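High choriolytic enzyme 1 (Oryzias latipes, PDB 3VTG) is a zinc-dependent endopeptidase of the astacin family that breaks down the inner layer of the egg envelope when the fish hatches. Local coordinates at residues N17-I22 / C50-R55; I97-N102 / S151-G156; L105-E110 / T191-L196; T112-D117 / T140-T145. All coordinates share one frame; numbering follows the deposited sequence.

How the contacts relate
Following the chain from the N terminus, contact 1 closes first: residues 17-22 and 50-55 pair as neighbouring parallel strands at the two ends of a beta-alpha-beta unit. The zinc-site helix 94-105 comes next and opens contact 2, which closes at 151-156. Contact 3 starts within that loop, at 105-110, and closes beyond it at 191-196 on the C-terminal helix, so contacts 2 and 3 cross; both carry zinc ligands. Contact 4 (112-117 with 140-145) closes a shorter loop lying within both. Leu105 and Ile193 of contact 3 pack on the sheet of contact 1, while Arg192 ties contact 3 to contact 4 through Thr145.

Contact 1 (N17-I22 / C50-R55); sequences NGLVVI and CIRFVR
Val20 and Ile22 are bonded to the backbone of residues 50-55 by four hydrogen bonds in parallel register. Val20 N donates to Cys50 O at 2.8 Å and Ile22 N to Arg52 O, while Arg52 N and Val54 N return bonds to Val20 O and Ile22 O. Between these rungs the CA of Val21 lies 3.3 Å from Arg52 O, a CA-H...O contact. The two strands begin and end the beta-alpha-beta unit 20-26, 32-43, 51-55, with 51-55 at the edge of the five-stranded mixed sheet.

The apolar contacts fall on both faces. On one, Ile51 bends back so that its CD1 sits 3.7 Å from Val20 CB, and Ile22 lies alongside Phe53, with CB 3.8 Å from ring atom CD1. Leu101 and Leu105 of helix 94-105 cover this face. On the other, Val21 CG1 presses against Val54 CG2 at 3.4 Å, tighter than usual van der Waals contact.

Polar and sulfur groups gather at the start of the pairing. The Arg52 chain turns back at chi2 (-71°), bringing NH1 to Ile51 O at 2.8 Å and to Thr49 O, with Leu19 CD2 over one guanidinium face, toward its rim. An alanine in place of Arg52 would probably leave Leu19 CD2 without that flat partner and Ile51 O without its side-chain donor. Cys50 SG, 3.4 Å from Gly18 O, is disulfide-bonded to Cys199.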
loop_
_atom_site.group_PDB
_atom_site.type_symbol
_atom_site.label_atom_id
_atom_site.label_comp_id
_atom_site.label_asym_id
_atom_site.label_seq_id
_atom_site.Cartn_x
_atom_site.Cartn_y
_atom_site.Cartn_z
ATOM N N ASN A 17 18.445 -14.604 8.897
ATOM C CA ASN A 17 18.563 -15.147 7.543
ATOM C C ASN A 17 18.096 -14.174 6.451
ATOM O O ASN A 17 18.107 -14.513 5.266
ATOM C CB ASN A 17 17.872 -16.519 7.424
ATOM C CG ASN A 17 16.350 -16.433 7.394
ATOM O OD1 ASN A 17 15.754 -15.383 7.638
ATOM N ND2 ASN A 17 15.714 -17.557 7.093
ATOM N N GLY A 18 17.686 -12.974 6.860
ATOM C CA GLY A 18 17.323 -11.906 5.929
ATOM C C GLY A 18 15.841 -11.781 5.626
ATOM O O GLY A 18 15.383 -10.730 5.176
ATOM N N LEU A 19 15.082 -12.845 5.868
ATOM C CA LEU A 19 13.655 -12.841 5.550
ATOM C C LEU A 19 12.838 -12.055 6.565
ATOM O O LEU A 19 13.107 -12.100 7.769
ATOM C CB LEU A 19 13.112 -14.268 5.413
ATOM C CG LEU A 19 13.749 -15.152 4.335
ATOM C CD1 LEU A 19 13.062 -16.509 4.297
ATOM C CD2 LEU A 19 13.725 -14.492 2.960
ATOM N N VAL A 20 11.857 -11.318 6.055
ATOM C CA VAL A 20 10.905 -10.592 6.884
ATOM C C VAL A 20 9.602 -11.382 6.857
ATOM O O VAL A 20 8.813 -11.292 5.912
ATOM C CB VAL A 20 10.703 -9.143 6.389
ATOM C CG1 VAL A 20 9.683 -8.412 7.249
ATOM C CG2 VAL A 20 12.025 -8.388 6.386
ATOM N N VAL A 21 9.401 -12.178 7.898
ATOM C CA VAL A 21 8.299 -13.126 7.941
ATOM C C VAL A 21 7.127 -12.484 8.670
ATOM O O VAL A 21 7.225 -12.144 9.847
ATOM C CB VAL A 21 8.737 -14.459 8.588
ATOM C CG1 VAL A 21 7.548 -15.391 8.756
ATOM C CG2 VAL A 21 9.813 -15.127 7.742
ATOM N N ILE A 22 6.030 -12.293 7.942
ATOM C CA ILE A 22 4.867 -11.578 8.458
ATOM C C ILE A 22 3.689 -12.535 8.598
ATOM O O ILE A 22 3.147 -13.003 7.595
ATOM C CB ILE A 22 4.501 -10.373 7.565
ATOM C CG1 ILE A 22 5.702 -9.430 7.434
ATOM C CG2 ILE A 22 3.285 -9.636 8.119
ATOM C CD1 ILE A 22 5.509 -8.310 6.436
ATOM N N CYS A 50 12.473 -9.742 0.069
ATOM C CA CYS A 50 12.711 -10.641 1.201
ATOM C C CYS A 50 11.499 -10.742 2.147
ATOM O O CYS A 50 11.599 -11.301 3.246
ATOM C CB CYS A 50 13.996 -10.254 1.955
ATOM S SG CYS A 50 13.979 -8.707 2.899
ATOM N N ILE A 51 10.359 -10.215 1.699
ATOM C CA ILE A 51 9.101 -10.287 2.449
ATOM C C ILE A 51 8.435 -11.645 2.231
ATOM O O ILE A 51 8.304 -12.101 1.094
ATOM C CB ILE A 51 8.115 -9.166 2.018
ATOM C CG1 ILE A 51 8.733 -7.766 2.164
ATOM C CG2 ILE A 51 6.788 -9.270 2.763
ATOM C CD1 ILE A 51 9.150 -7.373 3.564
ATOM N N ARG A 52 8.022 -12.281 3.325
ATOM C CA ARG A 52 7.262 -13.531 3.263
ATOM C C ARG A 52 6.041 -13.472 4.177
ATOM O O ARG A 52 6.173 -13.473 5.397
ATOM C CB ARG A 52 8.132 -14.733 3.658
ATOM C CG ARG A 52 9.395 -14.933 2.836
ATOM C CD ARG A 52 9.113 -15.407 1.419
ATOM N NE ARG A 52 10.367 -15.591 0.693
ATOM C CZ ARG A 52 10.974 -14.641 -0.016
ATOM N NH1 ARG A 52 10.439 -13.429 -0.124
ATOM N NH2 ARG A 52 12.122 -14.908 -0.626
ATOM N N PHE A 53 4.854 -13.414 3.584
ATOM C CA PHE A 53 3.619 -13.522 4.347
ATOM C C PHE A 53 3.335 -15.002 4.591
ATOM O O PHE A 53 3.266 -15.784 3.640
ATOM C CB PHE A 53 2.463 -12.851 3.601
ATOM C CG PHE A 53 2.611 -11.359 3.469
ATOM C CD1 PHE A 53 2.287 -10.519 4.528
ATOM C CD2 PHE A 53 3.079 -10.793 2.286
ATOM C CE1 PHE A 53 2.428 -9.145 4.414
ATOM C CE2 PHE A 53 3.220 -9.417 2.164
ATOM C CZ PHE A 53 2.895 -8.594 3.231
ATOM N N VAL A 54 3.204 -15.385 5.863
ATOM C CA VAL A 54 2.969 -16.786 6.243
ATOM C C VAL A 54 1.773 -16.912 7.176
ATOM O O VAL A 54 1.501 -16.011 7.968
ATOM C CB VAL A 54 4.198 -17.441 6.923
ATOM C CG1 VAL A 54 5.425 -17.379 6.024
ATOM C CG2 VAL A 54 4.481 -16.822 8.287
ATOM N N ARG A 55 1.063 -18.032 7.091
ATOM C CA ARG A 55 -0.025 -18.288 8.025
ATOM C C ARG A 55 0.497 -18.264 9.456
ATOM O O ARG A 55 1.540 -18.848 9.761
ATOM C CB ARG A 55 -0.719 -19.618 7.724
ATOM C CG ARG A 55 -1.567 -19.581 6.462
ATOM C CD ARG A 55 -2.392 -20.847 6.285
ATOM N NE ARG A 55 -1.545 -21.998 5.990
ATOM C CZ ARG A 55 -1.104 -22.320 4.777
ATOM N NH1 ARG A 55 -1.436 -21.584 3.719
ATOM N NH2 ARG A 55 -0.327 -23.381 4.623
#

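Contact 2 (I97-N102 / S151-G156); sequences IQHELN and SIMHYG. With ZN (zinc ion), chain B.
His99 is held at both ring nitrogens: NE2 binds the zinc ion at 2.1 Å, and ND1 donates to Ile152 O at 2.8 Å. The second bond is nearly straight, 165° at the hydrogen, and the carbonyl oxygen lies at the ring edge in its plane, fixing the rotation of the imidazole. Two waters also coordinate the metal, and His103 and His109 complete its ligands. Water 1 donates to Glu100 OE2 at 2.7 Å.

One face of the His99 ring is covered by Met153. Its CE sits over the ring centre, 4.0 Å from the centroid and 10° off the normal, a CH-pi contact; SD lies over the same face nearer ND1. Bends at chi2 and chi3 fold the thioether over the ring, where CE also meets His99 O and SD meets Asn102 CB.

His99 and Glu100 belong to the zinc-binding HExxH motif on helix 94-105, and Met153 lies in the tight turn beneath the zinc site, the Met-turn whose methionine, with the zinc, gives the metzincins their name. Here it is a type I turn from Ser151 to His154.

Further out, Ser151 OG accepts from Met153 N at 2.9 Å, an ST turn, while Asp189 takes Ser151 OG and Ile152 N. On the helix, Asn102 ND2 reaches Gln98 O from the face opposite Asn102 N, and Ile152 CD1 packs on Gln98 CB at 4.0 Å.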
loop_
_atom_site.group_PDB
_atom_site.type_symbol
_atom_site.label_atom_id
_atom_site.label_comp_id
_atom_site.label_asym_id
_atom_site.label_seq_id
_atom_site.Cartn_x
_atom_site.Cartn_y
_atom_site.Cartn_z
ATOM N N ILE A 97 -5.142 -5.946 -3.292
ATOM C CA ILE A 97 -4.626 -6.651 -2.119
ATOM C C ILE A 97 -3.139 -6.338 -1.916
ATOM O O ILE A 97 -2.712 -6.054 -0.798
ATOM C CB ILE A 97 -4.895 -8.174 -2.181
ATOM C CG1 ILE A 97 -6.404 -8.449 -2.239
ATOM C CG2 ILE A 97 -4.276 -8.877 -0.977
ATOM C CD1 ILE A 97 -6.774 -9.785 -2.852
ATOM N N GLN A 98 -2.369 -6.346 -3.003
ATOM C CA GLN A 98 -0.949 -5.982 -2.951
ATOM C C GLN A 98 -0.736 -4.555 -2.437
ATOM O O GLN A 98 0.166 -4.306 -1.635
ATOM C CB GLN A 98 -0.300 -6.143 -4.324
ATOM C CG GLN A 98 -0.204 -7.578 -4.814
ATOM C CD GLN A 98 0.331 -7.650 -6.230
ATOM O OE1 GLN A 98 1.385 -7.087 -6.535
ATOM N NE2 GLN A 98 -0.390 -8.340 -7.104
ATOM N N HIS A 99 -1.575 -3.633 -2.908
ATOM C CA HIS A 99 -1.598 -2.244 -2.442
ATOM C C HIS A 99 -1.770 -2.199 -0.937
ATOM O O HIS A 99 -1.006 -1.524 -0.234
ATOM C CB HIS A 99 -2.710 -1.498 -3.184
ATOM C CG HIS A 99 -2.965 -0.090 -2.693
ATOM N ND1 HIS A 99 -2.633 1.001 -3.415
ATOM C CD2 HIS A 99 -3.587 0.378 -1.535
ATOM C CE1 HIS A 99 -3.007 2.109 -2.746
ATOM N NE2 HIS A 99 -3.590 1.726 -1.596
ATOM N N GLU A 100 -2.752 -2.938 -0.422
ATOM C CA GLU A 100 -3.005 -2.970 1.024
ATOM C C GLU A 100 -1.851 -3.581 1.818
ATOM O O GLU A 100 -1.485 -3.073 2.884
ATOM C CB GLU A 100 -4.319 -3.694 1.348
ATOM C CG GLU A 100 -5.570 -3.037 0.773
ATOM C CD GLU A 100 -5.688 -1.555 1.094
ATOM O OE1 GLU A 100 -5.173 -1.103 2.142
ATOM O OE2 GLU A 100 -6.304 -0.835 0.284
ATOM N N LEU A 101 -1.278 -4.660 1.295
ATOM C CA LEU A 101 -0.125 -5.289 1.930
ATOM C C LEU A 101 1.073 -4.334 1.988
ATOM O O LEU A 101 1.834 -4.343 2.956
ATOM C CB LEU A 101 0.233 -6.601 1.227
ATOM C CG LEU A 101 -0.796 -7.733 1.361
ATOM C CD1 LEU A 101 -0.516 -8.818 0.332
ATOM C CD2 LEU A 101 -0.831 -8.321 2.767
ATOM N N ASN A 102 1.224 -3.499 0.960
ATOM C CA ASN A 102 2.248 -2.452 0.968
ATOM C C ASN A 102 2.046 -1.406 2.067
ATOM O O ASN A 102 3.025 -0.946 2.662
ATOM C CB ASN A 102 2.382 -1.795 -0.405
ATOM C CG ASN A 102 3.404 -2.490 -1.274
ATOM O OD1 ASN A 102 4.613 -2.346 -1.065
ATOM N ND2 ASN A 102 2.927 -3.259 -2.251
ATOM N N SER A 151 3.451 3.850 -9.710
ATOM C CA SER A 151 3.386 3.120 -8.442
ATOM C C SER A 151 1.995 2.562 -8.180
ATOM O O SER A 151 0.991 3.232 -8.424
ATOM C CB SER A 151 3.790 4.018 -7.273
ATOM O OG SER A 151 3.518 3.375 -6.035
ATOM N N ILE A 152 1.950 1.345 -7.644
ATOM C CA ILE A 152 0.696 0.723 -7.217
ATOM C C ILE A 152 0.061 1.513 -6.061
ATOM O O ILE A 152 -1.087 1.272 -5.693
ATOM C CB ILE A 152 0.927 -0.762 -6.834
ATOM C CG1 ILE A 152 -0.362 -1.585 -7.003
ATOM C CG2 ILE A 152 1.538 -0.888 -5.438
ATOM C CD1 ILE A 152 -0.171 -3.078 -6.819
ATOM N N MET A 153 0.813 2.468 -5.514
ATOM C CA MET A 153 0.345 3.300 -4.403
ATOM C C MET A 153 -0.202 4.666 -4.835
ATOM O O MET A 153 -0.637 5.451 -3.995
ATOM C CB MET A 153 1.462 3.499 -3.368
ATOM C CG MET A 153 2.091 2.211 -2.847
ATOM S SD MET A 153 0.903 0.994 -2.238
ATOM C CE MET A 153 0.343 1.776 -0.731
ATOM N N HIS A 154 -0.179 4.947 -6.135
ATOM C CA HIS A 154 -0.662 6.229 -6.644
ATOM C C HIS A 154 -2.140 6.187 -6.898
ATOM O O HIS A 154 -2.627 5.279 -7.566
ATOM C CB HIS A 154 0.070 6.599 -7.931
ATOM C CG HIS A 154 0.109 8.085 -8.206
ATOM N ND1 HIS A 154 -1.004 8.827 -8.381
ATOM C CD2 HIS A 154 1.186 8.959 -8.330
ATOM C CE1 HIS A 154 -0.654 10.111 -8.598
ATOM N NE2 HIS A 154 0.684 10.190 -8.570
ATOM N N TYR A 155 -2.865 7.171 -6.372
ATOM C CA TYR A 155 -4.283 7.354 -6.690
ATOM C C TYR A 155 -4.482 7.606 -8.186
ATOM O O TYR A 155 -3.634 8.218 -8.847
ATOM C CB TYR A 155 -4.836 8.569 -5.942
ATOM C CG TYR A 155 -5.349 8.351 -4.528
ATOM C CD1 TYR A 155 -5.089 7.177 -3.813
ATOM C CD2 TYR A 155 -6.079 9.356 -3.897
ATOM C CE1 TYR A 155 -5.560 7.011 -2.517
ATOM C CE2 TYR A 155 -6.550 9.202 -2.607
ATOM C CZ TYR A 155 -6.292 8.031 -1.922
ATOM O OH TYR A 155 -6.767 7.889 -0.640
ATOM N N GLY A 156 -5.617 7.154 -8.711
ATOM C CA GLY A 156 -6.050 7.544 -10.051
ATOM C C GLY A 156 -6.443 9.014 -10.078
ATOM O O GLY A 156 -6.672 9.625 -9.024
HETATM ZN ZN ZN B . -4.276 2.892 -0.040
HETATM O O HOH W 1 -5.729 1.727 0.992
HETATM O O HOH W 2 -6.165 3.357 -1.277
#

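Contact 3 (L105-E110 / T191-L196); sequences LGFQHE and TRINVL. With ZN (zinc ion), chain B.
The segment 105-110 carries the zinc-site helix into its third histidine ligand, and Leu105, Phe107 and Glu110 anchor this passage to the C-terminal helix 187-196. It leaves helix 94-105 through a Schellman motif at Gly106, whose positive phi turns the chain. Beyond the turn His109 NE2 binds the zinc ion at 2.0 Å, completing the extended histidine motif of the astacins with His99 and His103.

Phe107 drives its ring tip into the helix. CZ comes 3.5 Å from Arg192 O, which lies at the ring edge, and 3.6 Å from Leu196 CD2. To either side of CZ, CE1 touches Arg192 CB while CE2 touches Ile193 CG1 at 3.7 Å. Ile193 CG1 also meets Leu105 CD1.

Past the ring, the extended Arg192 chain reaches Glu110, whose own chain bends at chi2 to present its carboxylate. The two groups meet end-on with their planes 23° apart. This buried salt bridge would probably keep Glu110 ionised, and Asp148 N adds another donor to OE2. Its two bonds differ in straightness: Arg192 NH2 meets the syn lone pair of Glu110 OE2 at 2.7 Å and 164°, whereas NH1 reaches OE1 at 2.8 Å and 137°.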
loop_
_atom_site.group_PDB
_atom_site.type_symbol
_atom_site.label_atom_id
_atom_site.label_comp_id
_atom_site.label_asym_id
_atom_site.label_seq_id
_atom_site.Cartn_x
_atom_site.Cartn_y
_atom_site.Cartn_z
ATOM N N LEU A 105 3.312 -2.902 5.142
ATOM C CA LEU A 105 4.774 -2.827 5.173
ATOM C C LEU A 105 5.315 -1.466 5.619
ATOM O O LEU A 105 6.464 -1.369 6.059
ATOM C CB LEU A 105 5.370 -3.205 3.816
ATOM C CG LEU A 105 5.226 -4.654 3.347
ATOM C CD1 LEU A 105 5.876 -4.815 1.983
ATOM C CD2 LEU A 105 5.823 -5.626 4.352
ATOM N N GLY A 106 4.494 -0.425 5.491
ATOM C CA GLY A 106 4.869 0.926 5.915
ATOM C C GLY A 106 4.845 1.986 4.828
ATOM O O GLY A 106 5.350 3.091 5.034
ATOM N N PHE A 107 4.251 1.666 3.679
ATOM C CA PHE A 107 4.226 2.587 2.539
ATOM C C PHE A 107 2.922 3.358 2.402
ATOM O O PHE A 107 1.832 2.815 2.602
ATOM C CB PHE A 107 4.571 1.853 1.244
ATOM C CG PHE A 107 5.961 1.307 1.236
ATOM C CD1 PHE A 107 7.052 2.151 1.048
ATOM C CD2 PHE A 107 6.191 -0.042 1.463
ATOM C CE1 PHE A 107 8.343 1.657 1.067
ATOM C CE2 PHE A 107 7.483 -0.544 1.480
ATOM C CZ PHE A 107 8.558 0.307 1.280
ATOM N N GLN A 108 3.058 4.631 2.047
ATOM C CA GLN A 108 1.924 5.543 1.928
ATOM C C GLN A 108 1.617 5.842 0.467
ATOM O O GLN A 108 2.375 5.458 -0.426
ATOM C CB GLN A 108 2.211 6.829 2.706
ATOM C CG GLN A 108 2.567 6.562 4.161
ATOM C CD GLN A 108 3.050 7.790 4.892
ATOM O OE1 GLN A 108 4.253 8.016 5.021
ATOM N NE2 GLN A 108 2.114 8.594 5.376
ATOM N N HIS A 109 0.496 6.516 0.221
ATOM C CA HIS A 109 0.103 6.864 -1.143
ATOM C C HIS A 109 1.100 7.770 -1.801
ATOM O O HIS A 109 1.603 8.713 -1.180
ATOM C CB HIS A 109 -1.288 7.483 -1.166
ATOM C CG HIS A 109 -2.374 6.543 -0.706
ATOM N ND1 HIS A 109 -3.311 6.899 0.188
ATOM C CD2 HIS A 109 -2.628 5.216 -1.036
ATOM C CE1 HIS A 109 -4.128 5.857 0.416
ATOM N NE2 HIS A 109 -3.711 4.828 -0.339
ATOM N N GLU A 110 1.391 7.480 -3.067
ATOM C CA GLU A 110 2.410 8.203 -3.824
ATOM C C GLU A 110 2.175 9.714 -3.867
ATOM O O GLU A 110 3.123 10.493 -3.725
ATOM C CB GLU A 110 2.532 7.633 -5.244
ATOM C CG GLU A 110 3.787 8.057 -5.993
ATOM C CD GLU A 110 5.056 7.406 -5.467
ATOM O OE1 GLU A 110 5.000 6.663 -4.459
ATOM O OE2 GLU A 110 6.121 7.647 -6.067
ATOM N N THR A 191 11.757 -1.872 -5.362
ATOM C CA THR A 191 13.016 -1.314 -4.875
ATOM C C THR A 191 12.847 -0.734 -3.467
ATOM O O THR A 191 13.681 -0.965 -2.588
ATOM C CB THR A 191 13.569 -0.250 -5.848
ATOM O OG1 THR A 191 13.817 -0.859 -7.123
ATOM C CG2 THR A 191 14.871 0.358 -5.324
ATOM N N ARG A 192 11.753 -0.005 -3.252
ATOM C CA ARG A 192 11.472 0.609 -1.956
ATOM C C ARG A 192 11.357 -0.413 -0.826
ATOM O O ARG A 192 11.904 -0.202 0.255
ATOM C CB ARG A 192 10.206 1.459 -2.023
ATOM C CG ARG A 192 10.378 2.757 -2.791
ATOM C CD ARG A 192 9.023 3.289 -3.201
ATOM N NE ARG A 192 9.141 4.472 -4.045
ATOM C CZ ARG A 192 8.110 5.096 -4.605
ATOM N NH1 ARG A 192 6.874 4.644 -4.434
ATOM N NH2 ARG A 192 8.321 6.170 -5.351
ATOM N N ILE A 193 10.648 -1.513 -1.082
ATOM C CA ILE A 193 10.551 -2.608 -0.117
ATOM C C ILE A 193 11.951 -3.119 0.232
ATOM O O ILE A 193 12.294 -3.263 1.408
ATOM C CB ILE A 193 9.679 -3.765 -0.653
ATOM C CG1 ILE A 193 8.220 -3.311 -0.827
ATOM C CG2 ILE A 193 9.770 -4.981 0.265
ATOM C CD1 ILE A 193 7.379 -4.223 -1.702
ATOM N N ASN A 194 12.758 -3.358 -0.798
ATOM C CA ASN A 194 14.103 -3.895 -0.622
ATOM C C ASN A 194 15.049 -2.957 0.125
ATOM O O ASN A 194 15.883 -3.411 0.904
ATOM C CB ASN A 194 14.697 -4.326 -1.966
ATOM C CG ASN A 194 14.026 -5.568 -2.529
ATOM O OD1 ASN A 194 13.975 -5.764 -3.741
ATOM N ND2 ASN A 194 13.510 -6.413 -1.650
ATOM N N VAL A 195 14.910 -1.653 -0.104
ATOM C CA VAL A 195 15.720 -0.665 0.609
ATOM C C VAL A 195 15.276 -0.548 2.072
ATOM O O VAL A 195 16.104 -0.616 2.982
ATOM C CB VAL A 195 15.717 0.713 -0.094
ATOM C CG1 VAL A 195 16.464 1.746 0.739
ATOM C CG2 VAL A 195 16.348 0.615 -1.476
ATOM N N LEU A 196 13.970 -0.401 2.297
ATOM C CA LEU A 196 13.433 -0.248 3.650
ATOM C C LEU A 196 13.757 -1.448 4.545
ATOM O O LEU A 196 14.149 -1.283 5.703
ATOM C CB LEU A 196 11.920 0.002 3.610
ATOM C CG LEU A 196 11.206 0.247 4.945
ATOM C CD1 LEU A 196 11.708 1.507 5.636
ATOM C CD2 LEU A 196 9.701 0.318 4.745
HETATM ZN ZN ZN B . -4.276 2.892 -0.040
HETATM O O HOH W 1 -5.729 1.727 0.992
HETATM O O HOH W 2 -6.165 3.357 -1.277
#

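Contact 4 (T112-D117 / T140-T145); sequences TRSDRD and TNNLNT
Arg113 lays its guanidinium against the amide of Asn142, joining two loops beside the zinc-site passage: a type I turn from Arg113 to Arg116 and a type I' turn from Asn142 to Thr145. The planes are 14° apart, and Asn142 OD1 stands over the guanidinium centre, 3.6 Å from CZ of Arg113.

This is the tightly packed part. A bend at chi3 (58°) swings the guanidinium into place, with partners around its edge. Arg113 NH2 donates to Thr145 O at 2.9 Å, while NH1 makes only weak, long bonds to the O and OG1 of Thr145. Asp115 is gripped side-on, OD1 by NE and OD2 by NH2, the latter at 2.9 Å. This carboxylate probably offsets some of the repulsion from Arg192, whose NH2 lies close to Arg113 NH1. An alanine in place of Arg113 would probably leave the Asp115 carboxylate without its charged mate and the amide face of Asn142 without its stacking partner. Buried Thr140 belongs here too: Ser114 N donates to Thr140 OG1 at 3.1 Å, and Thr140 OG1 in turn donates to Asn142 OD1 at 2.6 Å, which also accepts from the N-terminal amine of Asn1.

The other side, at Ser114 OG, is looser and hydrated. Ser114 OG takes a bond from Asn142 ND2 and donates to water 3 at 2.8 Å; that water donates to Thr140 O at 2.7 Å.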
loop_
_atom_site.group_PDB
_atom_site.type_symbol
_atom_site.label_atom_id
_atom_site.label_comp_id
_atom_site.label_asym_id
_atom_site.label_seq_id
_atom_site.Cartn_x
_atom_site.Cartn_y
_atom_site.Cartn_z
ATOM N N THR A 112 1.097 11.669 -1.801
ATOM C CA THR A 112 1.367 12.350 -0.530
ATOM C C THR A 112 2.861 12.496 -0.230
ATOM O O THR A 112 3.233 13.022 0.817
ATOM C CB THR A 112 0.664 11.669 0.666
ATOM O OG1 THR A 112 1.286 10.410 0.951
ATOM C CG2 THR A 112 -0.824 11.474 0.390
ATOM N N ARG A 113 3.713 12.033 -1.145
ATOM C CA ARG A 113 5.164 12.203 -1.002
ATOM C C ARG A 113 5.527 13.671 -0.794
ATOM O O ARG A 113 4.864 14.565 -1.322
ATOM C CB ARG A 113 5.895 11.680 -2.236
ATOM C CG ARG A 113 6.145 10.182 -2.256
ATOM C CD ARG A 113 6.784 9.759 -3.571
ATOM N NE ARG A 113 8.052 10.439 -3.837
ATOM C CZ ARG A 113 9.248 9.852 -3.847
ATOM N NH1 ARG A 113 9.374 8.551 -3.606
ATOM N NH2 ARG A 113 10.324 10.579 -4.104
ATOM N N SER A 114 6.590 13.911 -0.033
ATOM C CA SER A 114 7.031 15.269 0.272
ATOM C C SER A 114 7.368 16.094 -0.970
ATOM O O SER A 114 7.286 17.320 -0.934
ATOM C CB SER A 114 8.237 15.232 1.207
ATOM O OG SER A 114 9.305 14.526 0.606
ATOM N N ASP A 115 7.741 15.420 -2.056
ATOM C CA ASP A 115 8.128 16.085 -3.299
ATOM C C ASP A 115 7.016 16.126 -4.357
ATOM O O ASP A 115 7.263 16.504 -5.500
ATOM C CB ASP A 115 9.403 15.440 -3.876
ATOM C CG ASP A 115 9.239 13.956 -4.191
ATOM O OD1 ASP A 115 8.168 13.373 -3.917
ATOM O OD2 ASP A 115 10.200 13.364 -4.717
ATOM N N ARG A 116 5.794 15.768 -3.963
ATOM C CA ARG A 116 4.696 15.560 -4.914
ATOM C C ARG A 116 4.322 16.770 -5.779
ATOM O O ARG A 116 3.877 16.597 -6.913
ATOM C CB ARG A 116 3.455 15.006 -4.199
ATOM C CG ARG A 116 2.752 15.986 -3.266
ATOM C CD ARG A 116 1.547 16.627 -3.937
ATOM N NE ARG A 116 0.864 17.590 -3.072
ATOM C CZ ARG A 116 0.011 17.266 -2.103
ATOM N NH1 ARG A 116 -0.266 15.992 -1.848
ATOM N NH2 ARG A 116 -0.566 18.219 -1.380
ATOM N N ASP A 117 4.494 17.980 -5.248
ATOM C CA ASP A 117 4.113 19.195 -5.979
ATOM C C ASP A 117 4.982 19.450 -7.221
ATOM O O ASP A 117 4.655 20.304 -8.046
ATOM C CB ASP A 117 4.080 20.420 -5.050
ATOM C CG ASP A 117 2.855 20.434 -4.133
ATOM O OD1 ASP A 117 1.829 19.804 -4.466
ATOM O OD2 ASP A 117 2.920 21.094 -3.071
ATOM N N THR A 140 7.549 12.146 4.082
ATOM C CA THR A 140 7.792 10.744 3.774
ATOM C C THR A 140 9.283 10.438 3.719
ATOM O O THR A 140 10.089 11.303 3.379
ATOM C CB THR A 140 7.150 10.372 2.421
ATOM O OG1 THR A 140 7.535 11.332 1.427
ATOM C CG2 THR A 140 5.630 10.361 2.531
ATOM N N ASN A 141 9.644 9.207 4.070
ATOM C CA ASN A 141 10.986 8.708 3.810
ATOM C C ASN A 141 10.984 8.116 2.409
ATOM O O ASN A 141 10.474 7.016 2.188
ATOM C CB ASN A 141 11.412 7.673 4.856
ATOM C CG ASN A 141 12.769 7.056 4.557
ATOM O OD1 ASN A 141 13.449 7.421 3.593
ATOM N ND2 ASN A 141 13.172 6.109 5.394
ATOM N N ASN A 142 11.555 8.860 1.471
ATOM C CA ASN A 142 11.495 8.509 0.057
ATOM C C ASN A 142 12.546 7.488 -0.385
ATOM O O ASN A 142 12.552 7.058 -1.540
ATOM C CB ASN A 142 11.543 9.780 -0.796
ATOM C CG ASN A 142 10.375 10.707 -0.508
ATOM O OD1 ASN A 142 9.259 10.251 -0.258
ATOM N ND2 ASN A 142 10.625 12.009 -0.536
ATOM N N LEU A 143 13.422 7.111 0.548
ATOM C CA LEU A 143 14.373 6.008 0.367
ATOM C C LEU A 143 15.284 6.175 -0.856
ATOM O O LEU A 143 15.689 5.191 -1.479
ATOM C CB LEU A 143 13.626 4.659 0.332
ATOM C CG LEU A 143 12.810 4.279 1.575
ATOM C CD1 LEU A 143 11.842 3.150 1.258
ATOM C CD2 LEU A 143 13.714 3.891 2.736
ATOM N N ASN A 144 15.605 7.430 -1.174
ATOM C CA ASN A 144 16.397 7.793 -2.358
ATOM C C ASN A 144 15.783 7.347 -3.686
ATOM O O ASN A 144 16.481 7.214 -4.695
ATOM C CB ASN A 144 17.854 7.311 -2.224
ATOM C CG ASN A 144 18.674 8.181 -1.289
ATOM O OD1 ASN A 144 18.310 9.321 -1.003
ATOM N ND2 ASN A 144 19.797 7.650 -0.820
ATOM N N THR A 145 14.470 7.126 -3.676
ATOM C CA THR A 145 13.729 6.774 -4.882
ATOM C C THR A 145 12.944 7.995 -5.368
ATOM O O THR A 145 12.604 8.868 -4.565
ATOM C CB THR A 145 12.781 5.573 -4.653
ATOM O OG1 THR A 145 11.655 5.972 -3.857
ATOM C CG2 THR A 145 13.521 4.416 -3.982
HETATM O O HOH W 3 10.528 13.986 3.085
#